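Local coordinates for beta-glycosidase (Bacteroides caccae, PDB 6T2R), which probably hydrolyses beta-galactosidic linkages inside mucin O-glycan chains as an endo-acting family 16 glycoside hydrolase, helping to start mucin breakdown by gut bacteria, at residues A[50-55]-A[91-96]; A[127-132]-A[136-141]; A[142-147]-A[192-197]. All coordinates share one frame; numbering follows the deposited sequence.

Interaction 1. Residues A[50-55]-A[91-96]; sequences IPRGKP and QYLTGG. With SO4 (sulfate ion), chain C.
Ile-50 and Gly-96 carry the backbone part of this contact. Ile-50 N donates a hydrogen bond to Gly-96 O, 2.9 Å long, with an angle of 147° at the hydrogen. It carries on the antiparallel pairing of strand 48-49 with strand 92-98, just where the first of these gives way to a long loop. Gly-96 O has a second partner, the hydroxyl of Tyr-68.

Apolar contact is layered onto the same pair. The first torsion of Ile-50 (chi1 -63°) sets CG1 beside its own backbone N, so the longer branch runs along the bonded peptide: CG1 sits 3.6 Å from Gly-96 C, and CD1 reaches on to Gly-96 CA at 3.7 Å. The glycine, bare of side chain, lets the methyl lie directly against its backbone. Trp-98 also touches Ile-50 and Pro-51.

Charge takes over at the other end. Arg-52, its chain bent at chi2 and chi3, presents one edge of the guanidinium to a sulfate ion whose sulfur lies in the plane of the group. Arg-52 NH1 bonds sulfate O1 at 3.1 Å. Arg-52 NH2 bonds sulfate O4 at 2.9 Å, and fairly straight. NE donates to Gln-61 O, so the head is held on both the NE side and the sulfate side. Leu-93 CD2 comes obliquely to within 3.6 Å of Arg-52 NH1 and also flanks sulfate O1. Ala-90 N and the side-chain amides of Asn-82 and Asn-84 also donate to the sulfate.

The sulfate probably came from the crystallisation liquor. Even so, two guanidinium bonds, a backbone N-H and two amide donors converging on it make a spot suited to an anion, while the segments themselves are joined by one backbone bond and a small apolar patch.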
loop_
_atom_site.group_PDB
_atom_site.type_symbol
_atom_site.label_atom_id
_atom_site.label_comp_id
_atom_site.label_asym_id
_atom_site.label_seq_id
_atom_site.Cartn_x
_atom_site.Cartn_y
_atom_site.Cartn_z
ATOM N N ILE A 50 11.929 -2.629 -4.400
ATOM C CA ILE A 50 11.093 -2.718 -5.619
ATOM C C ILE A 50 11.961 -2.318 -6.804
ATOM O O ILE A 50 12.501 -1.219 -6.845
ATOM C CB ILE A 50 9.830 -1.840 -5.512
ATOM C CG1 ILE A 50 8.882 -2.278 -4.384
ATOM C CG2 ILE A 50 9.127 -1.789 -6.854
ATOM C CD1 ILE A 50 7.797 -1.270 -4.079
ATOM N N PRO A 51 11.978 -3.121 -7.884
ATOM C CA PRO A 51 12.710 -2.737 -9.080
ATOM C C PRO A 51 11.964 -1.688 -9.916
ATOM O O PRO A 51 10.740 -1.521 -9.770
ATOM C CB PRO A 51 12.853 -4.065 -9.838
ATOM C CG PRO A 51 11.630 -4.873 -9.438
ATOM C CD PRO A 51 11.263 -4.400 -8.044
ATOM N N ARG A 52 12.733 -1.031 -10.786
ATOM C CA ARG A 52 12.276 -0.163 -11.897
ATOM C C ARG A 52 11.207 -0.888 -12.719
ATOM O O ARG A 52 11.388 -2.052 -12.987
ATOM C CB ARG A 52 13.468 0.182 -12.798
ATOM C CG ARG A 52 13.163 1.234 -13.855
ATOM C CD ARG A 52 12.574 2.485 -13.262
ATOM N NE ARG A 52 13.444 3.010 -12.203
ATOM C CZ ARG A 52 14.599 3.670 -12.409
ATOM N NH1 ARG A 52 15.304 4.139 -11.393
ATOM N NH2 ARG A 52 15.061 3.860 -13.633
ATOM N N GLY A 53 10.165 -0.177 -13.140
ATOM C CA GLY A 53 9.260 -0.608 -14.221
ATOM C C GLY A 53 8.597 0.582 -14.893
ATOM O O GLY A 53 8.788 1.754 -14.411
ATOM N N LYS A 54 7.786 0.283 -15.914
ATOM C CA LYS A 54 7.248 1.266 -16.891
ATOM C C LYS A 54 6.108 2.088 -16.292
ATOM O O LYS A 54 6.062 3.288 -16.552
ATOM C CB LYS A 54 6.741 0.576 -18.162
ATOM C CG LYS A 54 7.621 -0.514 -18.771
ATOM C CD LYS A 54 8.906 -0.010 -19.365
ATOM C CE LYS A 54 8.726 0.570 -20.750
ATOM N NZ LYS A 54 9.902 1.398 -21.098
ATOM N N PRO A 55 5.141 1.531 -15.506
ATOM C CA PRO A 55 3.999 2.339 -15.053
ATOM C C PRO A 55 4.463 3.560 -14.244
ATOM O O PRO A 55 5.565 3.503 -13.695
ATOM C CB PRO A 55 3.125 1.405 -14.202
ATOM C CG PRO A 55 3.712 -0.016 -14.384
ATOM C CD PRO A 55 5.091 0.143 -15.005
ATOM N N GLN A 91 14.544 10.855 -13.977
ATOM C CA GLN A 91 14.790 12.201 -13.415
ATOM C C GLN A 91 14.826 12.131 -11.887
ATOM O O GLN A 91 15.592 12.882 -11.286
ATOM C CB GLN A 91 13.668 13.094 -13.914
ATOM C CG GLN A 91 13.896 14.574 -13.688
ATOM C CD GLN A 91 12.891 15.315 -14.544
ATOM O OE1 GLN A 91 12.147 14.712 -15.316
ATOM N NE2 GLN A 91 12.854 16.631 -14.420
ATOM N N TYR A 92 14.041 11.229 -11.294
ATOM C CA TYR A 92 13.883 11.091 -9.827
ATOM C C TYR A 92 13.978 9.619 -9.453
ATOM O O TYR A 92 13.616 8.764 -10.287
ATOM C CB TYR A 92 12.548 11.681 -9.393
ATOM C CG TYR A 92 12.375 13.110 -9.806
ATOM C CD1 TYR A 92 12.966 14.119 -9.079
ATOM C CD2 TYR A 92 11.606 13.466 -10.898
ATOM C CE1 TYR A 92 12.830 15.451 -9.432
ATOM C CE2 TYR A 92 11.438 14.798 -11.255
ATOM C CZ TYR A 92 12.080 15.793 -10.538
ATOM O OH TYR A 92 11.948 17.122 -10.843
ATOM N N LEU A 93 14.484 9.357 -8.251
ATOM C CA LEU A 93 14.676 8.009 -7.656
ATOM C C LEU A 93 13.830 7.889 -6.377
ATOM O O LEU A 93 13.882 8.832 -5.521
ATOM C CB LEU A 93 16.151 7.808 -7.325
ATOM C CG LEU A 93 17.096 7.903 -8.512
ATOM C CD1 LEU A 93 18.535 7.719 -8.043
ATOM C CD2 LEU A 93 16.727 6.872 -9.584
ATOM N N THR A 94 13.081 6.789 -6.234
ATOM C CA THR A 94 12.256 6.550 -5.025
ATOM C C THR A 94 12.567 5.161 -4.481
ATOM O O THR A 94 12.971 4.272 -5.272
ATOM C CB THR A 94 10.750 6.709 -5.291
ATOM O OG1 THR A 94 10.371 5.728 -6.268
ATOM C CG2 THR A 94 10.379 8.114 -5.714
ATOM N N GLY A 95 12.418 5.017 -3.167
ATOM C CA GLY A 95 12.562 3.728 -2.465
ATOM C C GLY A 95 11.196 3.106 -2.241
ATOM O O GLY A 95 10.210 3.866 -2.037
ATOM N N GLY A 96 11.143 1.779 -2.321
ATOM C CA GLY A 96 9.955 0.948 -2.085
ATOM C C GLY A 96 10.349 -0.456 -1.670
ATOM O O GLY A 96 11.425 -0.924 -2.096
HETATM S S SO4 C . 18.517 5.173 -13.347
HETATM O O1 SO4 C . 18.253 4.854 -11.979
HETATM O O2 SO4 C . 19.555 6.203 -13.456
HETATM O O3 SO4 C . 18.965 3.972 -14.006
HETATM O O4 SO4 C . 17.309 5.673 -13.973
#

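Interaction 2. Residues A[127-132]-A[136-141]; sequences WTLPYE and YSWPMG
Pro-130 lays its ring against the base of Tyr-136, CB to CB at 3.9 Å, where strand 125-130 of the GH16 beta-jelly roll runs out and the connection to the antiparallel strand 143-145 begins. The neighbouring ring atom, Pro-130 CG, rests 3.4 Å from Gly-141 O, so one ring touches the loop at two places; Ile-226 touches both Pro-130 and Tyr-136.

Glu-132 runs alongside Tyr-136, pointing the same way. Tyr-136 CG sits beside its own backbone N (chi1 -64°), which brings the ring to the glutamate. Glu-132 OE2 lies in the plane of the phenol ring at the edge, 3.6 Å from Tyr-136 CE2, with carboxylate and ring turned 53° apart. A water, also at that edge, donates to Glu-132 OE2 and bonds Tyr-136 OH at 2.8 Å. Between the backbones Tyr-136 N makes a weak, bent hydrogen bond to Glu-132 O at 3.3 Å.

Farther along, Leu-129 CD2 meets the indole edge of Trp-138 at CD1. The peptide bond from Trp-138 to Pro-139 is cis, folding the proline back over the indole: Pro-139 CB sits 3.6 Å above the ring plane, over its centre, while Trp-138 NE1 hydrogen-bonds Glu-143 OE2.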
loop_
_atom_site.group_PDB
_atom_site.type_symbol
_atom_site.label_atom_id
_atom_site.label_comp_id
_atom_site.label_asym_id
_atom_site.label_seq_id
_atom_site.Cartn_x
_atom_site.Cartn_y
_atom_site.Cartn_z
ATOM N N TRP A 127 -0.245 -0.441 -0.472
ATOM C CA TRP A 127 -1.205 -1.117 -1.353
ATOM C C TRP A 127 -0.860 -2.579 -1.503
ATOM O O TRP A 127 0.273 -2.976 -1.126
ATOM C CB TRP A 127 -1.266 -0.365 -2.680
ATOM C CG TRP A 127 0.001 -0.231 -3.466
ATOM C CD1 TRP A 127 1.172 0.390 -3.117
ATOM C CD2 TRP A 127 0.151 -0.591 -4.856
ATOM N NE1 TRP A 127 2.048 0.389 -4.177
ATOM C CE2 TRP A 127 1.452 -0.211 -5.246
ATOM C CE3 TRP A 127 -0.691 -1.222 -5.790
ATOM C CZ2 TRP A 127 1.925 -0.432 -6.528
ATOM C CZ3 TRP A 127 -0.221 -1.449 -7.066
ATOM C CH2 TRP A 127 1.070 -1.048 -7.418
ATOM N N THR A 128 -1.827 -3.344 -2.007
ATOM C CA THR A 128 -1.686 -4.792 -2.212
ATOM C C THR A 128 -2.137 -5.202 -3.612
ATOM O O THR A 128 -3.017 -4.569 -4.197
ATOM C CB THR A 128 -2.433 -5.595 -1.145
ATOM O OG1 THR A 128 -3.828 -5.576 -1.464
ATOM C CG2 THR A 128 -2.124 -5.092 0.249
ATOM N N LEU A 129 -1.474 -6.255 -4.080
ATOM C CA LEU A 129 -1.638 -6.951 -5.372
ATOM C C LEU A 129 -1.726 -8.442 -5.074
ATOM O O LEU A 129 -1.338 -8.864 -3.997
ATOM C CB LEU A 129 -0.439 -6.612 -6.263
ATOM C CG LEU A 129 -0.458 -5.197 -6.841
ATOM C CD1 LEU A 129 0.762 -4.978 -7.689
ATOM C CD2 LEU A 129 -1.737 -4.936 -7.631
ATOM N N PRO A 130 -2.268 -9.265 -5.997
ATOM C CA PRO A 130 -2.284 -10.714 -5.811
ATOM C C PRO A 130 -0.882 -11.289 -5.631
ATOM O O PRO A 130 0.019 -10.953 -6.396
ATOM C CB PRO A 130 -2.959 -11.255 -7.083
ATOM C CG PRO A 130 -3.747 -10.052 -7.598
ATOM C CD PRO A 130 -2.908 -8.845 -7.243
ATOM N N TYR A 131 -0.738 -12.107 -4.582
ATOM C CA TYR A 131 0.505 -12.825 -4.220
ATOM C C TYR A 131 0.880 -13.761 -5.367
ATOM O O TYR A 131 2.056 -13.838 -5.722
ATOM C CB TYR A 131 0.331 -13.648 -2.938
ATOM C CG TYR A 131 1.637 -14.240 -2.485
ATOM C CD1 TYR A 131 2.561 -13.474 -1.775
ATOM C CD2 TYR A 131 1.973 -15.533 -2.854
ATOM C CE1 TYR A 131 3.794 -13.991 -1.425
ATOM C CE2 TYR A 131 3.179 -16.082 -2.473
ATOM C CZ TYR A 131 4.094 -15.306 -1.768
ATOM O OH TYR A 131 5.302 -15.863 -1.457
ATOM N N GLU A 132 -0.104 -14.452 -5.927
ATOM C CA GLU A 132 0.132 -15.481 -6.985
ATOM C C GLU A 132 0.311 -14.785 -8.354
ATOM O O GLU A 132 -0.661 -14.702 -9.126
ATOM C CB GLU A 132 -1.014 -16.482 -6.967
ATOM C CG GLU A 132 -1.133 -17.240 -5.656
ATOM C CD GLU A 132 -2.537 -17.777 -5.426
ATOM O OE1 GLU A 132 -2.670 -18.980 -5.460
ATOM O OE2 GLU A 132 -3.499 -16.988 -5.246
ATOM N N TYR A 136 -2.611 -14.446 -11.797
ATOM C CA TYR A 136 -3.512 -13.283 -11.904
ATOM C C TYR A 136 -2.806 -12.218 -12.738
ATOM O O TYR A 136 -1.540 -12.095 -12.711
ATOM C CB TYR A 136 -3.988 -12.789 -10.523
ATOM C CG TYR A 136 -4.830 -13.783 -9.782
ATOM C CD1 TYR A 136 -6.164 -13.999 -10.141
ATOM C CD2 TYR A 136 -4.272 -14.576 -8.794
ATOM C CE1 TYR A 136 -6.924 -14.961 -9.517
ATOM C CE2 TYR A 136 -5.024 -15.533 -8.141
ATOM C CZ TYR A 136 -6.344 -15.722 -8.509
ATOM O OH TYR A 136 -7.082 -16.661 -7.859
ATOM N N SER A 137 -3.627 -11.524 -13.510
ATOM C CA SER A 137 -3.268 -10.343 -14.335
ATOM C C SER A 137 -3.675 -9.055 -13.593
ATOM O O SER A 137 -4.347 -9.149 -12.569
ATOM C CB SER A 137 -3.971 -10.419 -15.673
ATOM O OG SER A 137 -5.397 -10.454 -15.490
ATOM N N TRP A 138 -3.240 -7.895 -14.090
ATOM C CA TRP A 138 -3.751 -6.576 -13.662
ATOM C C TRP A 138 -4.578 -6.040 -14.816
ATOM O O TRP A 138 -4.121 -6.024 -15.940
ATOM C CB TRP A 138 -2.589 -5.644 -13.255
ATOM C CG TRP A 138 -3.090 -4.390 -12.632
ATOM C CD1 TRP A 138 -3.245 -4.133 -11.298
ATOM C CD2 TRP A 138 -3.646 -3.258 -13.324
ATOM N NE1 TRP A 138 -3.824 -2.903 -11.108
ATOM C CE2 TRP A 138 -4.054 -2.327 -12.334
ATOM C CE3 TRP A 138 -3.801 -2.920 -14.675
ATOM C CZ2 TRP A 138 -4.635 -1.099 -12.654
ATOM C CZ3 TRP A 138 -4.343 -1.687 -14.986
ATOM C CH2 TRP A 138 -4.739 -0.790 -13.985
ATOM N N PRO A 139 -5.817 -5.569 -14.616
ATOM C CA PRO A 139 -6.402 -5.400 -13.300
ATOM C C PRO A 139 -7.368 -6.510 -12.876
ATOM O O PRO A 139 -7.969 -6.379 -11.836
ATOM C CB PRO A 139 -7.183 -4.097 -13.553
ATOM C CG PRO A 139 -7.735 -4.269 -14.945
ATOM C CD PRO A 139 -6.688 -5.055 -15.688
ATOM N N MET A 140 -7.509 -7.555 -13.677
ATOM C CA MET A 140 -8.518 -8.622 -13.422
ATOM C C MET A 140 -8.264 -9.249 -12.032
ATOM O O MET A 140 -9.247 -9.620 -11.322
ATOM C CB MET A 140 -8.518 -9.662 -14.551
ATOM C CG MET A 140 -9.431 -10.881 -14.293
ATOM S SD MET A 140 -11.095 -10.457 -14.793
ATOM C CE MET A 140 -10.910 -10.649 -16.567
ATOM N N GLY A 141 -7.020 -9.316 -11.584
ATOM C CA GLY A 141 -6.684 -9.936 -10.287
ATOM C C GLY A 141 -7.016 -9.019 -9.150
ATOM O O GLY A 141 -7.045 -9.483 -7.970
HETATM O O HOH W 1 -5.793 -17.883 -5.726
#

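Interaction 3. Residues A[142-147]-A[192-197]; sequences GEVDIM and VDFWPD
Val-144 O takes a hydrogen bond from Thr-128 N, one of the rungs that fix strand 143-145 beside strand 125-130. With its backbone held in the sheet, Val-144 turns its side chain toward strand 187-195, and there the contact is wholly apolar. Val-144 CG1, anti to the backbone N (chi1 177°), meets Val-192 CG2 at 4.1 Å; the other methyl, Val-144 CG2, approaches Phe-194 CZ obliquely at 4.3 Å. Both valines are buried, and their side chains cross at a slant.

Ile-146 makes the closer approach. It meets Val-192 at about a right angle, with CG1 and CD1 both 3.8 Å from the same methyl, Val-192 CG1. That methyl stands between its own backbone N and carbonyl carbon (chi1 69°), which sends the two branches of Val-192 to different partners: CG1 to Ile-146, CG2 to Val-144. Around this core, Leu-199 packs on both Val-144 and Phe-194, Phe-201 on Val-192, and Tyr-190 on Ile-146.

The neighbouring acids take no part in the apolar contact: Asp-145 OD2 has a weak hydrogen bond to His-161, and Asp-193, on the partner strand, forms a salt bridge with Arg-109.

After Asp-145 the regular alternation breaks: Ile-146 and Met-147 both face Ile-126, a classic beta bulge. The run from Glu-143 through Asp-145 to Glu-148 matches the E-x-D-x-x-E signature that in GH16 enzymes carries the catalytic acids, so these acids are probably catalytic here, as in relatives. This bulged strand, with its apolar residues packed on the facing sheet, is characteristic of the bulged branch of GH16 enzymes, on their beta-jelly-roll (beta-sandwich) fold.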
loop_
_atom_site.group_PDB
_atom_site.type_symbol
_atom_site.label_atom_id
_atom_site.label_comp_id
_atom_site.label_asym_id
_atom_site.label_seq_id
_atom_site.Cartn_x
_atom_site.Cartn_y
_atom_site.Cartn_z
ATOM N N GLY A 142 -7.203 -7.742 -9.468
ATOM C CA GLY A 142 -7.557 -6.731 -8.460
ATOM C C GLY A 142 -6.348 -5.969 -7.933
ATOM O O GLY A 142 -5.198 -6.466 -8.027
ATOM N N GLU A 143 -6.621 -4.813 -7.345
ATOM C CA GLU A 143 -5.642 -3.929 -6.674
ATOM C C GLU A 143 -6.376 -3.246 -5.515
ATOM O O GLU A 143 -7.567 -2.860 -5.690
ATOM C CB GLU A 143 -5.090 -2.886 -7.651
ATOM C CG GLU A 143 -3.985 -2.000 -7.057
ATOM C CD GLU A 143 -3.688 -0.758 -7.884
ATOM O OE1 GLU A 143 -3.474 0.306 -7.315
ATOM O OE2 GLU A 143 -3.685 -0.870 -9.107
ATOM N N VAL A 144 -5.708 -3.145 -4.367
ATOM C CA VAL A 144 -6.247 -2.501 -3.149
ATOM C C VAL A 144 -5.250 -1.428 -2.716
ATOM O O VAL A 144 -4.140 -1.758 -2.311
ATOM C CB VAL A 144 -6.491 -3.540 -2.051
ATOM C CG1 VAL A 144 -6.990 -2.893 -0.764
ATOM C CG2 VAL A 144 -7.454 -4.616 -2.522
ATOM N N ASP A 145 -5.661 -0.181 -2.814
ATOM C CA ASP A 145 -4.850 0.988 -2.398
ATOM C C ASP A 145 -5.245 1.322 -0.963
ATOM O O ASP A 145 -6.318 1.889 -0.757
ATOM C CB ASP A 145 -5.072 2.113 -3.413
ATOM C CG ASP A 145 -4.638 1.706 -4.813
ATOM O OD1 ASP A 145 -3.808 0.779 -4.917
ATOM O OD2 ASP A 145 -5.130 2.307 -5.778
ATOM N N ILE A 146 -4.427 0.953 0.007
ATOM C CA ILE A 146 -4.688 1.269 1.447
ATOM C C ILE A 146 -4.373 2.747 1.713
ATOM O O ILE A 146 -5.046 3.358 2.559
ATOM C CB ILE A 146 -3.880 0.319 2.339
ATOM C CG1 ILE A 146 -4.153 -1.141 1.958
ATOM C CG2 ILE A 146 -4.160 0.616 3.800
ATOM C CD1 ILE A 146 -3.273 -2.194 2.611
ATOM N N MET A 147 -3.415 3.342 0.989
ATOM C CA MET A 147 -3.085 4.786 1.137
ATOM C C MET A 147 -2.425 5.316 -0.141
ATOM O O MET A 147 -1.489 4.684 -0.647
ATOM C CB MET A 147 -2.142 4.956 2.330
ATOM C CG MET A 147 -1.925 6.376 2.800
ATOM S SD MET A 147 -0.834 7.336 1.739
ATOM C CE MET A 147 0.723 6.471 1.998
ATOM N N VAL A 192 -7.157 -1.681 5.851
ATOM C CA VAL A 192 -8.238 -2.316 5.062
ATOM C C VAL A 192 -8.559 -3.634 5.760
ATOM O O VAL A 192 -7.587 -4.274 6.263
ATOM C CB VAL A 192 -7.843 -2.504 3.588
ATOM C CG1 VAL A 192 -6.730 -3.561 3.390
ATOM C CG2 VAL A 192 -9.079 -2.806 2.730
ATOM N N ASP A 193 -9.840 -3.979 5.817
ATOM C CA ASP A 193 -10.342 -5.292 6.290
ATOM C C ASP A 193 -10.898 -6.050 5.086
ATOM O O ASP A 193 -11.730 -5.437 4.304
ATOM C CB ASP A 193 -11.428 -5.117 7.353
ATOM C CG ASP A 193 -10.986 -4.374 8.610
ATOM O OD1 ASP A 193 -9.737 -4.214 8.819
ATOM O OD2 ASP A 193 -11.892 -3.956 9.380
ATOM N N PHE A 194 -10.431 -7.295 4.899
ATOM C CA PHE A 194 -10.912 -8.233 3.853
ATOM C C PHE A 194 -11.985 -9.143 4.445
ATOM O O PHE A 194 -11.692 -9.857 5.426
ATOM C CB PHE A 194 -9.782 -9.105 3.325
ATOM C CG PHE A 194 -8.758 -8.395 2.470
ATOM C CD1 PHE A 194 -7.748 -7.632 3.049
ATOM C CD2 PHE A 194 -8.777 -8.523 1.093
ATOM C CE1 PHE A 194 -6.789 -7.005 2.275
ATOM C CE2 PHE A 194 -7.801 -7.910 0.324
ATOM C CZ PHE A 194 -6.818 -7.147 0.911
ATOM N N TRP A 195 -13.194 -9.092 3.882
ATOM C CA TRP A 195 -14.291 -10.051 4.166
ATOM C C TRP A 195 -14.756 -10.682 2.858
ATOM O O TRP A 195 -14.529 -10.121 1.775
ATOM C CB TRP A 195 -15.452 -9.371 4.893
ATOM C CG TRP A 195 -15.059 -8.594 6.120
ATOM C CD1 TRP A 195 -15.073 -7.237 6.274
ATOM C CD2 TRP A 195 -14.614 -9.131 7.381
ATOM N NE1 TRP A 195 -14.707 -6.894 7.544
ATOM C CE2 TRP A 195 -14.416 -8.037 8.247
ATOM C CE3 TRP A 195 -14.435 -10.417 7.872
ATOM C CZ2 TRP A 195 -14.015 -8.193 9.570
ATOM C CZ3 TRP A 195 -14.030 -10.571 9.181
ATOM C CH2 TRP A 195 -13.824 -9.475 10.014
ATOM N N PRO A 196 -15.459 -11.832 2.933
ATOM C CA PRO A 196 -15.978 -12.501 1.742
ATOM C C PRO A 196 -16.834 -11.596 0.853
ATOM O O PRO A 196 -16.764 -11.750 -0.350
ATOM C CB PRO A 196 -16.811 -13.666 2.299
ATOM C CG PRO A 196 -16.102 -13.975 3.625
ATOM C CD PRO A 196 -15.761 -12.594 4.156
ATOM N N ASP A 197 -17.584 -10.663 1.444
ATOM C CA ASP A 197 -18.622 -9.893 0.718
ATOM C C ASP A 197 -18.249 -8.414 0.615
ATOM O O ASP A 197 -19.107 -7.644 0.164
ATOM C CB ASP A 197 -19.952 -9.991 1.440
ATOM C CG ASP A 197 -20.014 -9.088 2.668
ATOM O OD1 ASP A 197 -19.055 -9.057 3.452
ATOM O OD2 ASP A 197 -21.033 -8.444 2.845
#

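The three contacts follow one another along the chain. Interactions 2 and 3 adjoin: 127-132 and 142-147 lie on neighbouring antiparallel strands, and loop 136-141 leads straight into strand 143-145. Interaction 1 sits about 24 Å from interaction 3, centre to centre, on the opposite side of the chain's centre. Interaction 3 is pure core, side chain on side chain between sheets. Interaction 2, partly buried at a strand end, mixes proline and aromatic packing with a bridging water. Interaction 1 is split, buried at its strand pairing but exposed where an arginine meets a sulfate. Among these three, the contact between buried side chains is apolar, while the two at strand ends and loops include polar bonds.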